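Local coordinates for protein ECL CdiI (Enterobacter cloacae subsp. cloacae, PDB 4NTQ) that serves as the immunity protein of a contact-dependent growth inhibition system, binding the toxic ribosomal RNase domain of CdiA made by the same bacterium, at residues Met1-Lys7 / Gln19-Ile25; Val24-Tyr28 / Glu128-Asp132; Trp48-Leu52 / Ser62-Val66; Val81-Glu85 / Ile113-Thr117. Numbering follows the deposited sequence.

Interaction 1 of 4, residues Met1-Lys7 / Gln19-Ile25; sequences MFGIFSK and QPSSIVI
Backbone pairing comes first. Strand 2-6 runs antiparallel to residues 19-25 of strand 16-25; the axes of these short segments come within 4.5 Å, with 161° between their directions. Two hydrogen-bonded pairs set the register: Gly3 N gives to Val24 O (3.0 Å) and Val24 N to Gly3 O (2.8 Å), then Phe5 N to Ser22 O and Ser22 N to Phe5 O (both 2.8 Å). Lys7 N extends the ladder to Pro20 O at 2.9 Å. Phe2-Ile25, Ile4-Ile23 and Ser6-Ser21 are the non-hydrogen-bonded pairs, with a CA-H...O contact from Ile4 CA to Ser22 O (3.1 Å). Gly3, at phi 161° and psi -178°, has a backbone that calls for glycine, and a CB there would strike the Phe5 ring. Strand 2-6 forms an N-terminal edge of an antiparallel sheet in which residues 16-25 also pair with strand 28-35. Apolar contacts divide by face: on one, Ile4 CG1 (chi1 m) meets Ile23 CG1 at 3.8 Å and Phe2 CE2 (chi1 t) meets Ile25 CG1 at 4.1 Å; on the other, Phe5 CE2 (chi1 m) lies 4.0 Å from Val24 CG2. A water accepts from Lys7 NZ (3.3 Å) and also hydrogen-bonds Ser22 OG (2.8 Å).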
loop_
_atom_site.group_PDB
_atom_site.type_symbol
_atom_site.label_atom_id
_atom_site.label_comp_id
_atom_site.label_asym_id
_atom_site.label_seq_id
_atom_site.Cartn_x
_atom_site.Cartn_y
_atom_site.Cartn_z
HETATM N N MSE B 1 -16.069 -8.877 -6.189
HETATM C CA MSE B 1 -16.339 -7.591 -5.568
HETATM C C MSE B 1 -15.010 -6.822 -5.609
HETATM O O MSE B 1 -13.948 -7.413 -5.834
HETATM C CB MSE B 1 -16.807 -7.792 -4.109
HETATM C CG MSE B 1 -18.363 -7.681 -3.778
HETATM SE SE MSE B 1 -18.317 -6.921 -2.094
HETATM C CE MSE B 1 -17.258 -5.569 -2.551
ATOM N N PHE B 2 -15.061 -5.508 -5.434
ATOM C CA PHE B 2 -13.846 -4.746 -5.182
ATOM C C PHE B 2 -14.053 -3.813 -4.023
ATOM O O PHE B 2 -15.096 -3.162 -3.926
ATOM C CB PHE B 2 -13.410 -3.873 -6.367
ATOM C CG PHE B 2 -12.247 -2.955 -6.021
ATOM C CD1 PHE B 2 -12.460 -1.629 -5.675
ATOM C CD2 PHE B 2 -10.952 -3.440 -5.987
ATOM C CE1 PHE B 2 -11.395 -0.796 -5.328
ATOM C CE2 PHE B 2 -9.894 -2.622 -5.636
ATOM C CZ PHE B 2 -10.113 -1.293 -5.308
ATOM N N GLY B 3 -13.041 -3.696 -3.171
ATOM C CA GLY B 3 -13.107 -2.684 -2.139
ATOM C C GLY B 3 -12.173 -2.910 -0.985
ATOM O O GLY B 3 -11.391 -3.856 -0.963
ATOM N N ILE B 4 -12.265 -2.006 -0.022
ATOM C CA ILE B 4 -11.464 -2.051 1.170
ATOM C C ILE B 4 -12.417 -1.980 2.362
ATOM O O ILE B 4 -13.192 -1.031 2.473
ATOM C CB ILE B 4 -10.500 -0.866 1.193
ATOM C CG1 ILE B 4 -9.559 -0.924 -0.015
ATOM C CG2 ILE B 4 -9.739 -0.840 2.525
ATOM C CD1 ILE B 4 -8.667 0.308 -0.157
ATOM N N PHE B 5 -12.351 -2.973 3.251
ATOM C CA PHE B 5 -13.376 -3.166 4.277
ATOM C C PHE B 5 -12.794 -3.340 5.669
ATOM O O PHE B 5 -11.803 -4.035 5.850
ATOM C CB PHE B 5 -14.209 -4.402 3.935
ATOM C CG PHE B 5 -14.773 -4.373 2.557
ATOM C CD1 PHE B 5 -15.993 -3.764 2.315
ATOM C CD2 PHE B 5 -14.063 -4.921 1.489
ATOM C CE1 PHE B 5 -16.520 -3.723 1.049
ATOM C CE2 PHE B 5 -14.580 -4.876 0.215
ATOM C CZ PHE B 5 -15.806 -4.271 -0.001
ATOM N N SER B 6 -13.428 -2.708 6.649
ATOM C CA SER B 6 -13.034 -2.858 8.046
ATOM C C SER B 6 -13.340 -4.258 8.540
ATOM O O SER B 6 -14.325 -4.858 8.117
ATOM C CB SER B 6 -13.815 -1.884 8.929
ATOM O OG SER B 6 -13.619 -0.554 8.509
ATOM N N LYS B 7 -12.494 -4.770 9.430
ATOM C CA LYS B 7 -12.859 -5.910 10.252
ATOM C C LYS B 7 -13.305 -5.387 11.628
ATOM O O LYS B 7 -14.248 -4.601 11.709
ATOM C CB LYS B 7 -11.693 -6.879 10.349
ATOM C CG LYS B 7 -11.158 -7.267 8.985
ATOM C CD LYS B 7 -9.914 -8.135 9.090
ATOM C CE LYS B 7 -9.784 -9.095 7.912
ATOM N NZ LYS B 7 -8.814 -10.168 8.243
ATOM N N GLN B 19 -6.566 0.266 12.105
ATOM C CA GLN B 19 -7.848 -0.334 11.806
ATOM C C GLN B 19 -7.589 -1.573 10.967
ATOM O O GLN B 19 -7.161 -1.459 9.800
ATOM C CB GLN B 19 -8.720 0.662 11.028
ATOM C CG GLN B 19 -10.018 0.087 10.520
ATOM C CD GLN B 19 -10.832 -0.558 11.626
ATOM O OE1 GLN B 19 -11.431 0.128 12.452
ATOM N NE2 GLN B 19 -10.863 -1.888 11.642
ATOM N N PRO B 20 -7.820 -2.764 11.554
ATOM C CA PRO B 20 -7.673 -3.981 10.750
ATOM C C PRO B 20 -8.702 -3.952 9.645
ATOM O O PRO B 20 -9.839 -3.593 9.907
ATOM C CB PRO B 20 -7.964 -5.123 11.743
ATOM C CG PRO B 20 -7.726 -4.538 13.090
ATOM C CD PRO B 20 -8.144 -3.067 12.962
ATOM N N SER B 21 -8.279 -4.287 8.428
ATOM C CA SER B 21 -9.085 -4.159 7.227
ATOM C C SER B 21 -8.638 -5.185 6.199
ATOM O O SER B 21 -7.589 -5.818 6.342
ATOM C CB SER B 21 -8.882 -2.785 6.574
ATOM O OG SER B 21 -9.055 -1.717 7.479
ATOM N N SER B 22 -9.409 -5.296 5.125
ATOM C CA SER B 22 -8.996 -6.101 3.984
ATOM C C SER B 22 -9.211 -5.330 2.706
ATOM O O SER B 22 -10.129 -4.510 2.598
ATOM C CB SER B 22 -9.819 -7.377 3.902
ATOM O OG SER B 22 -9.128 -8.430 4.529
ATOM N N ILE B 23 -8.370 -5.610 1.724
ATOM C CA ILE B 23 -8.693 -5.214 0.382
ATOM C C ILE B 23 -9.053 -6.472 -0.411
ATOM O O ILE B 23 -8.364 -7.483 -0.331
ATOM C CB ILE B 23 -7.556 -4.411 -0.266
ATOM C CG1 ILE B 23 -7.983 -3.930 -1.647
ATOM C CG2 ILE B 23 -6.280 -5.240 -0.371
ATOM C CD1 ILE B 23 -6.961 -3.027 -2.324
ATOM N N VAL B 24 -10.155 -6.393 -1.151
ATOM C CA VAL B 24 -10.631 -7.488 -1.987
ATOM C C VAL B 24 -10.629 -7.064 -3.439
ATOM O O VAL B 24 -11.230 -6.051 -3.795
ATOM C CB VAL B 24 -12.092 -7.860 -1.673
ATOM C CG1 VAL B 24 -12.523 -9.052 -2.520
ATOM C CG2 VAL B 24 -12.258 -8.146 -0.201
ATOM N N ILE B 25 -9.957 -7.847 -4.269
ATOM C CA ILE B 25 -9.924 -7.623 -5.700
ATOM C C ILE B 25 -10.389 -8.931 -6.313
ATOM O O ILE B 25 -9.583 -9.831 -6.539
ATOM C CB ILE B 25 -8.498 -7.318 -6.179
ATOM C CG1 ILE B 25 -7.877 -6.170 -5.370
ATOM C CG2 ILE B 25 -8.492 -6.952 -7.649
ATOM C CD1 ILE B 25 -6.342 -6.065 -5.540
HETATM O O HOH W 1 -8.102 -10.991 5.176
#

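Interaction 2 of 4, residues Val24-Tyr28 / Glu128-Asp132; sequences VINDY and EWHTD
Tyr28 lays its ring over the five-membered ring of Trp129, with centroids 3.8 Å apart and planes inclined at 35°, so that Tyr28 CD1 comes within 3.2 Å of Trp129 NE1 and Tyr28 CG within 3.4 Å of Trp129 CD1. Tyr28 takes chi1 t and chi2 82°; Trp129 takes chi1 m and chi2 -103°. The backbone that presents the tyrosine is a type II' beta turn from Ile25 to Tyr28, with Asn26 at phi 57° and psi -111° and Asp27 at -88° and -5°. It is closed by Tyr28 N to Ile25 O (2.9 Å) and Ile25 N to Tyr28 O (2.7 Å). This is the tight beta hairpin joining strands 16-25 and 28-35, and it packs against strand 129-132, an outer strand of the second antiparallel sheet. No hydrogen bond crosses the contact. Ile25, chi1 m, lies beside the aromatic pair: its CG2 is 3.9 Å from Trp129 CB, 3.8 Å from His130 O and 4.1 Å from Thr131 CB. Asn26 CB sits 3.9 Å from His130 O, and the CA atoms of Asn26 and Thr131 are 5.7 Å apart. Tyr28 OH is hydrogen-bonded to Glu30, and weakly to Arg222 of the CdiA toxin chain, which also packs on Trp129; Glu128 N bonds to Asp235 of that chain, placing this end of the contact at the toxin interface.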
loop_
_atom_site.group_PDB
_atom_site.type_symbol
_atom_site.label_atom_id
_atom_site.label_comp_id
_atom_site.label_asym_id
_atom_site.label_seq_id
_atom_site.Cartn_x
_atom_site.Cartn_y
_atom_site.Cartn_z
ATOM N N VAL B 24 -10.155 -6.393 -1.151
ATOM C CA VAL B 24 -10.631 -7.488 -1.987
ATOM C C VAL B 24 -10.629 -7.064 -3.439
ATOM O O VAL B 24 -11.230 -6.051 -3.795
ATOM C CB VAL B 24 -12.092 -7.860 -1.673
ATOM C CG1 VAL B 24 -12.523 -9.052 -2.520
ATOM C CG2 VAL B 24 -12.258 -8.146 -0.201
ATOM N N ILE B 25 -9.957 -7.847 -4.269
ATOM C CA ILE B 25 -9.924 -7.623 -5.700
ATOM C C ILE B 25 -10.389 -8.931 -6.313
ATOM O O ILE B 25 -9.583 -9.831 -6.539
ATOM C CB ILE B 25 -8.498 -7.318 -6.179
ATOM C CG1 ILE B 25 -7.877 -6.170 -5.370
ATOM C CG2 ILE B 25 -8.492 -6.952 -7.649
ATOM C CD1 ILE B 25 -6.342 -6.065 -5.540
ATOM N N ASN B 26 -11.699 -9.059 -6.512
ATOM C CA ASN B 26 -12.287 -10.297 -7.033
ATOM C C ASN B 26 -11.942 -11.522 -6.165
ATOM O O ASN B 26 -12.413 -11.624 -5.029
ATOM C CB ASN B 26 -11.912 -10.504 -8.506
ATOM C CG ASN B 26 -12.637 -11.655 -9.127
ATOM O OD1 ASN B 26 -13.584 -12.183 -8.548
ATOM N ND2 ASN B 26 -12.201 -12.062 -10.313
ATOM N N ASP B 27 -11.130 -12.446 -6.676
ATOM C CA ASP B 27 -10.788 -13.645 -5.895
ATOM C C ASP B 27 -9.569 -13.444 -4.993
ATOM O O ASP B 27 -9.228 -14.317 -4.201
ATOM C CB ASP B 27 -10.636 -14.897 -6.776
ATOM C CG ASP B 27 -9.702 -14.679 -7.973
ATOM O OD1 ASP B 27 -9.190 -13.548 -8.145
ATOM O OD2 ASP B 27 -9.500 -15.638 -8.760
ATOM N N TYR B 28 -8.924 -12.284 -5.101
ATOM C CA TYR B 28 -7.809 -11.971 -4.220
ATOM C C TYR B 28 -8.242 -11.102 -3.035
ATOM O O TYR B 28 -9.056 -10.180 -3.179
ATOM C CB TYR B 28 -6.680 -11.297 -4.998
ATOM C CG TYR B 28 -5.468 -10.926 -4.165
ATOM C CD1 TYR B 28 -4.485 -11.874 -3.869
ATOM C CD2 TYR B 28 -5.298 -9.622 -3.676
ATOM C CE1 TYR B 28 -3.362 -11.537 -3.108
ATOM C CE2 TYR B 28 -4.176 -9.279 -2.917
ATOM C CZ TYR B 28 -3.218 -10.244 -2.631
ATOM O OH TYR B 28 -2.105 -9.911 -1.880
ATOM N N GLU B 128 0.334 -7.474 -9.965
ATOM C CA GLU B 128 -0.887 -6.927 -10.548
ATOM C C GLU B 128 -2.081 -7.878 -10.401
ATOM O O GLU B 128 -1.953 -9.092 -10.543
ATOM C CB GLU B 128 -0.661 -6.597 -12.032
ATOM C CG GLU B 128 -1.771 -5.771 -12.660
ATOM C CD GLU B 128 -1.454 -5.347 -14.092
ATOM O OE1 GLU B 128 -1.547 -6.197 -15.001
ATOM O OE2 GLU B 128 -1.118 -4.164 -14.304
ATOM N N TRP B 129 -3.246 -7.319 -10.124
ATOM C CA TRP B 129 -4.463 -8.115 -10.045
ATOM C C TRP B 129 -5.512 -7.437 -10.928
ATOM O O TRP B 129 -5.315 -6.304 -11.373
ATOM C CB TRP B 129 -4.954 -8.185 -8.591
ATOM C CG TRP B 129 -3.996 -8.870 -7.624
ATOM C CD1 TRP B 129 -4.103 -10.142 -7.131
ATOM C CD2 TRP B 129 -2.811 -8.312 -7.030
ATOM N NE1 TRP B 129 -3.057 -10.413 -6.279
ATOM C CE2 TRP B 129 -2.255 -9.306 -6.193
ATOM C CE3 TRP B 129 -2.172 -7.076 -7.121
ATOM C CZ2 TRP B 129 -1.085 -9.100 -5.454
ATOM C CZ3 TRP B 129 -1.001 -6.873 -6.393
ATOM C CH2 TRP B 129 -0.474 -7.879 -5.563
ATOM N N HIS B 130 -6.633 -8.102 -11.180
ATOM C CA HIS B 130 -7.662 -7.445 -11.958
ATOM C C HIS B 130 -9.078 -7.713 -11.492
ATOM O O HIS B 130 -9.369 -8.743 -10.895
ATOM C CB HIS B 130 -7.520 -7.770 -13.440
ATOM C CG HIS B 130 -7.751 -9.210 -13.770
ATOM N ND1 HIS B 130 -6.746 -10.156 -13.732
ATOM C CD2 HIS B 130 -8.866 -9.862 -14.180
ATOM C CE1 HIS B 130 -7.235 -11.331 -14.086
ATOM N NE2 HIS B 130 -8.519 -11.180 -14.369
ATOM N N THR B 131 -9.947 -6.746 -11.770
ATOM C CA THR B 131 -11.369 -6.865 -11.522
ATOM C C THR B 131 -12.109 -6.035 -12.572
ATOM O O THR B 131 -11.492 -5.251 -13.282
ATOM C CB THR B 131 -11.728 -6.401 -10.094
ATOM O OG1 THR B 131 -13.106 -6.653 -9.858
ATOM C CG2 THR B 131 -11.443 -4.904 -9.889
ATOM N N ASP B 132 -13.422 -6.211 -12.682
ATOM C CA ASP B 132 -14.178 -5.543 -13.741
ATOM C C ASP B 132 -14.559 -4.112 -13.336
ATOM O O ASP B 132 -14.560 -3.773 -12.156
ATOM C CB ASP B 132 -15.425 -6.350 -14.089
ATOM C CG ASP B 132 -16.469 -6.295 -12.996
ATOM O OD1 ASP B 132 -16.123 -6.513 -11.824
ATOM O OD2 ASP B 132 -17.636 -6.007 -13.300
#

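Interaction 3 of 4, residues Trp48-Leu52 / Ser62-Val66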
loop_
_atom_site.group_PDB
_atom_site.type_symbol
_atom_site.label_atom_id
_atom_site.label_comp_id
_atom_site.label_asym_id
_atom_site.label_seq_id
_atom_site.Cartn_x
_atom_site.Cartn_y
_atom_site.Cartn_z
ATOM N N TRP B 48 -10.788 8.075 -0.970
ATOM C CA TRP B 48 -11.039 7.052 -1.980
ATOM C C TRP B 48 -12.173 7.479 -2.908
ATOM O O TRP B 48 -12.107 7.268 -4.117
ATOM C CB TRP B 48 -11.403 5.715 -1.319
ATOM C CG TRP B 48 -10.360 5.170 -0.380
ATOM C CD1 TRP B 48 -9.026 5.455 -0.378
ATOM C CD2 TRP B 48 -10.575 4.252 0.702
ATOM N NE1 TRP B 48 -8.389 4.775 0.640
ATOM C CE2 TRP B 48 -9.321 4.030 1.319
ATOM C CE3 TRP B 48 -11.708 3.599 1.216
ATOM C CZ2 TRP B 48 -9.162 3.174 2.414
ATOM C CZ3 TRP B 48 -11.553 2.752 2.314
ATOM C CH2 TRP B 48 -10.286 2.552 2.902
ATOM N N LEU B 49 -13.218 8.072 -2.332
ATOM C CA LEU B 49 -14.339 8.589 -3.121
ATOM C C LEU B 49 -13.865 9.619 -4.153
ATOM O O LEU B 49 -14.224 9.538 -5.320
ATOM C CB LEU B 49 -15.411 9.211 -2.221
ATOM C CG LEU B 49 -16.670 9.720 -2.929
ATOM C CD1 LEU B 49 -17.276 8.637 -3.783
ATOM C CD2 LEU B 49 -17.706 10.219 -1.929
ATOM N N LYS B 50 -13.056 10.577 -3.716
ATOM C CA LYS B 50 -12.538 11.616 -4.610
ATOM C C LYS B 50 -11.653 11.010 -5.678
ATOM O O LYS B 50 -11.797 11.320 -6.858
ATOM C CB LYS B 50 -11.743 12.669 -3.833
ATOM C CG LYS B 50 -12.594 13.619 -2.999
ATOM C CD LYS B 50 -11.724 14.685 -2.331
ATOM C CE LYS B 50 -12.558 15.677 -1.535
ATOM N NZ LYS B 50 -11.727 16.471 -0.578
ATOM N N SER B 51 -10.752 10.125 -5.253
ATOM C CA SER B 51 -9.787 9.501 -6.155
ATOM C C SER B 51 -10.476 8.633 -7.210
ATOM O O SER B 51 -10.062 8.599 -8.362
ATOM C CB SER B 51 -8.781 8.681 -5.350
ATOM O OG SER B 51 -7.844 8.051 -6.194
ATOM N N LEU B 52 -11.527 7.930 -6.794
ATOM C CA LEU B 52 -12.312 7.102 -7.683
ATOM C C LEU B 52 -13.084 7.973 -8.693
ATOM O O LEU B 52 -13.074 7.706 -9.899
ATOM C CB LEU B 52 -13.250 6.210 -6.867
ATOM C CG LEU B 52 -12.513 5.062 -6.151
ATOM C CD1 LEU B 52 -13.392 4.411 -5.094
ATOM C CD2 LEU B 52 -12.010 4.013 -7.146
ATOM N N SER B 62 -6.803 5.571 -10.390
ATOM C CA SER B 62 -7.270 5.983 -9.064
ATOM C C SER B 62 -6.374 5.396 -7.986
ATOM O O SER B 62 -6.337 4.175 -7.787
ATOM C CB SER B 62 -8.704 5.510 -8.825
ATOM O OG SER B 62 -9.618 6.349 -9.505
ATOM N N ALA B 63 -5.641 6.254 -7.299
ATOM C CA ALA B 63 -4.787 5.778 -6.229
ATOM C C ALA B 63 -5.555 5.812 -4.932
ATOM O O ALA B 63 -6.073 6.876 -4.554
ATOM C CB ALA B 63 -3.555 6.632 -6.124
ATOM N N LEU B 64 -5.628 4.650 -4.270
ATOM C CA LEU B 64 -6.302 4.503 -2.978
ATOM C C LEU B 64 -5.273 4.330 -1.873
ATOM O O LEU B 64 -4.694 3.251 -1.740
ATOM C CB LEU B 64 -7.190 3.251 -2.970
ATOM C CG LEU B 64 -8.202 3.086 -4.099
ATOM C CD1 LEU B 64 -8.956 1.765 -3.974
ATOM C CD2 LEU B 64 -9.171 4.236 -4.107
ATOM N N ALA B 65 -5.060 5.368 -1.070
ATOM C CA ALA B 65 -4.080 5.304 0.011
ATOM C C ALA B 65 -4.568 4.393 1.140
ATOM O O ALA B 65 -5.732 4.446 1.532
ATOM C CB ALA B 65 -3.793 6.694 0.557
ATOM N N VAL B 66 -3.683 3.550 1.655
ATOM C CA VAL B 66 -4.048 2.730 2.805
ATOM C C VAL B 66 -3.101 2.988 3.974
ATOM O O VAL B 66 -2.986 2.187 4.909
ATOM C CB VAL B 66 -4.138 1.257 2.443
ATOM C CG1 VAL B 66 -5.261 1.060 1.414
ATOM C CG2 VAL B 66 -2.809 0.770 1.930
#
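Three hydrogen bonds, each drawing on a side chain and a backbone carbonyl, tie the helix segment 48-52 to the strand segment 62-66. Ser62 OG donates to Ser51 O at 2.6 Å, Ser51 OG donates to Ala63 O at 2.7 Å, and Trp48 NE1 donates to Ala65 O at 2.8 Å with a nearly straight N-H...O angle of 163°. Ser51 both accepts, through its carbonyl, and donates, through its hydroxyl, while the strand gives the Ser62 hydroxyl and the carbonyls of Ala63 and Ala65. The indole reaches further along the strand, bringing its edge to the Ala65 carbonyl. Asn110, from outside both segments, also bonds to Ser51 OG and Ala63 N. Beside these bonds lie apolar contacts. Leu64 CD2 meets Trp48 CB at 3.9 Å and Leu52 CG at 4.0 Å, so one strand leucine fills the space between residues one helical turn apart, while Leu52 CD2 approaches Ser62 CB at 4.0 Å. Leu52 and Leu64 both continue onto Leu82 of strand 76-85, and Trp48 and Leu64 onto Ile4 of strand 2-6. The segments run almost antiparallel, at 168°, with axes 7.4 Å apart at closest approach. Helix 41-58 returns directly into strand 61-65, the outer strand of its sheet, so the general principle illustrated is a sequential helix-strand connection folded back on itself, with serine and indole groups hydrogen-bonded to backbone carbonyls where the helix packs on the sheet.

Interaction 4 of 4, residues Val81-Glu85 / Ile113-Thr117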
loop_
_atom_site.group_PDB
_atom_site.type_symbol
_atom_site.label_atom_id
_atom_site.label_comp_id
_atom_site.label_asym_id
_atom_site.label_seq_id
_atom_site.Cartn_x
_atom_site.Cartn_y
_atom_site.Cartn_z
ATOM N N VAL B 81 -3.440 0.972 -6.500
ATOM C CA VAL B 81 -3.621 1.825 -7.662
ATOM C C VAL B 81 -4.437 1.130 -8.736
ATOM O O VAL B 81 -4.102 0.017 -9.153
ATOM C CB VAL B 81 -2.252 2.209 -8.247
ATOM C CG1 VAL B 81 -2.419 2.935 -9.561
ATOM C CG2 VAL B 81 -1.472 3.054 -7.246
ATOM N N LEU B 82 -5.509 1.785 -9.179
ATOM C CA LEU B 82 -6.429 1.198 -10.154
ATOM C C LEU B 82 -6.183 1.838 -11.511
ATOM O O LEU B 82 -6.153 3.061 -11.626
ATOM C CB LEU B 82 -7.882 1.423 -9.732
ATOM C CG LEU B 82 -8.482 0.521 -8.646
ATOM C CD1 LEU B 82 -7.655 0.481 -7.371
ATOM C CD2 LEU B 82 -9.886 0.964 -8.334
ATOM N N TYR B 83 -5.982 1.016 -12.536
ATOM C CA TYR B 83 -5.793 1.543 -13.872
ATOM C C TYR B 83 -6.965 1.090 -14.713
ATOM O O TYR B 83 -7.266 -0.091 -14.753
ATOM C CB TYR B 83 -4.491 1.023 -14.481
ATOM C CG TYR B 83 -3.211 1.597 -13.910
ATOM C CD1 TYR B 83 -2.762 2.861 -14.296
ATOM C CD2 TYR B 83 -2.418 0.856 -13.028
ATOM C CE1 TYR B 83 -1.578 3.384 -13.801
ATOM C CE2 TYR B 83 -1.207 1.376 -12.515
ATOM C CZ TYR B 83 -0.808 2.642 -12.908
ATOM O OH TYR B 83 0.359 3.171 -12.425
ATOM N N PHE B 84 -7.627 2.019 -15.376
ATOM C CA PHE B 84 -8.816 1.686 -16.156
ATOM C C PHE B 84 -8.544 1.475 -17.643
ATOM O O PHE B 84 -7.996 2.354 -18.308
ATOM C CB PHE B 84 -9.867 2.766 -15.972
ATOM C CG PHE B 84 -10.215 3.007 -14.541
ATOM C CD1 PHE B 84 -11.071 2.137 -13.875
ATOM C CD2 PHE B 84 -9.682 4.085 -13.852
ATOM C CE1 PHE B 84 -11.404 2.337 -12.543
ATOM C CE2 PHE B 84 -9.999 4.298 -12.503
ATOM C CZ PHE B 84 -10.869 3.416 -11.849
ATOM N N GLU B 85 -8.905 0.297 -18.151
ATOM C CA GLU B 85 -8.858 0.025 -19.588
ATOM C C GLU B 85 -10.121 -0.685 -20.026
ATOM O O GLU B 85 -10.297 -1.884 -19.760
ATOM C CB GLU B 85 -7.645 -0.817 -19.952
ATOM C CG GLU B 85 -6.352 -0.054 -19.851
ATOM C CD GLU B 85 -5.158 -0.889 -20.250
ATOM O OE1 GLU B 85 -5.256 -1.674 -21.230
ATOM O OE2 GLU B 85 -4.124 -0.751 -19.576
ATOM N N ILE B 113 1.140 9.445 -9.230
ATOM C CA ILE B 113 1.072 8.122 -9.822
ATOM C C ILE B 113 1.282 8.295 -11.303
ATOM O O ILE B 113 0.654 9.175 -11.907
ATOM C CB ILE B 113 -0.343 7.532 -9.643
ATOM C CG1 ILE B 113 -0.607 7.222 -8.165
ATOM C CG2 ILE B 113 -0.535 6.316 -10.540
ATOM C CD1 ILE B 113 0.547 6.509 -7.468
ATOM N N GLU B 114 2.138 7.480 -11.909
ATOM C CA GLU B 114 2.316 7.610 -13.341
ATOM C C GLU B 114 1.688 6.438 -14.064
ATOM O O GLU B 114 1.117 5.544 -13.432
ATOM C CB GLU B 114 3.783 7.787 -13.708
ATOM C CG GLU B 114 4.643 6.577 -13.482
ATOM C CD GLU B 114 6.105 6.911 -13.635
ATOM O OE1 GLU B 114 6.434 8.122 -13.706
ATOM O OE2 GLU B 114 6.922 5.968 -13.687
ATOM N N SER B 115 1.792 6.449 -15.388
ATOM C CA SER B 115 1.050 5.507 -16.206
ATOM C C SER B 115 1.503 4.096 -15.900
ATOM O O SER B 115 2.517 3.893 -15.235
ATOM C CB SER B 115 1.182 5.845 -17.696
ATOM O OG SER B 115 2.185 5.067 -18.313
ATOM N N ARG B 116 0.735 3.129 -16.381
ATOM C CA ARG B 116 0.873 1.742 -15.962
ATOM C C ARG B 116 2.035 1.036 -16.634
ATOM O O ARG B 116 2.227 1.171 -17.835
ATOM C CB ARG B 116 -0.419 0.986 -16.287
ATOM C CG ARG B 116 -0.324 -0.530 -16.177
ATOM C CD ARG B 116 -1.707 -1.153 -16.394
ATOM N NE ARG B 116 -1.662 -2.612 -16.445
ATOM C CZ ARG B 116 -1.856 -3.330 -17.547
ATOM N NH1 ARG B 116 -2.112 -2.728 -18.705
ATOM N NH2 ARG B 116 -1.785 -4.653 -17.489
ATOM N N THR B 117 2.789 0.263 -15.852
ATOM C CA THR B 117 3.765 -0.675 -16.394
ATOM C C THR B 117 3.577 -2.084 -15.827
ATOM O O THR B 117 3.047 -2.276 -14.719
ATOM C CB THR B 117 5.219 -0.235 -16.115
ATOM O OG1 THR B 117 5.474 -0.265 -14.700
ATOM C CG2 THR B 117 5.482 1.169 -16.676
#
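Here a side chain of strand 81-85 satisfies the backbone of a stretch without regular secondary structure. Tyr83 OH donates to Glu114 O at 2.7 Å, so the tyrosine hydroxyl satisfies a main-chain carbonyl of an irregular segment. The same ring offers its face to Arg116, whose CB stands 3.5 Å from the ring centroid and 6° off the normal, a well-centred CH-pi contact. Arg116 then extends, with chi1 to chi3 all t, and its guanidinium is well supplied with partners: NH1 forms a salt bridge with Glu85 OE2 at 3.0 Å, NE forms another with Glu128, beyond these segments, and NH2 too is hydrogen-bonded outside them. Tyr90 adds a cation-pi interaction. At the other end Ile113 CG2 lies 4.0 Å from Val81 CG1 and 4.4 Å from Tyr83 CZ. Thr117 turns its CB away from the strand, and its OG1 is hydrogen-bonded to Lys221 of the CdiA toxin chain. The chemistry implies that the loop meets the sheet largely through two side chains: Tyr83, serving as donor at its tip and as CH-pi acceptor on its face, and Arg116, shared between two carboxylates, next to a residue that engages the toxin.

How the interactions relate
Interaction 1 builds the N-terminal sheet, and interaction 2 shares Val24 and Ile25 with it while bridging to strand 129-132 of the second sheet; their centres lie about 12 Å apart. Interactions 3 and 4, whose centres are also about 12 Å apart, use neighbouring strands 61-65 and 76-85 of that second sheet. Along the chain both are nested within the loop that interaction 2 closes, following interaction 1 in series. Phe2 of interaction 1 touches each of the other three, packing on Thr131, Leu64 and Leu82, although interactions 1 and 4 lie about 20 Å apart between centres. Arg116 and Glu128 join interactions 4 and 2 by a salt bridge. The two sheets thus share one core, and interactions 2 and 4 include toxin-binding residues.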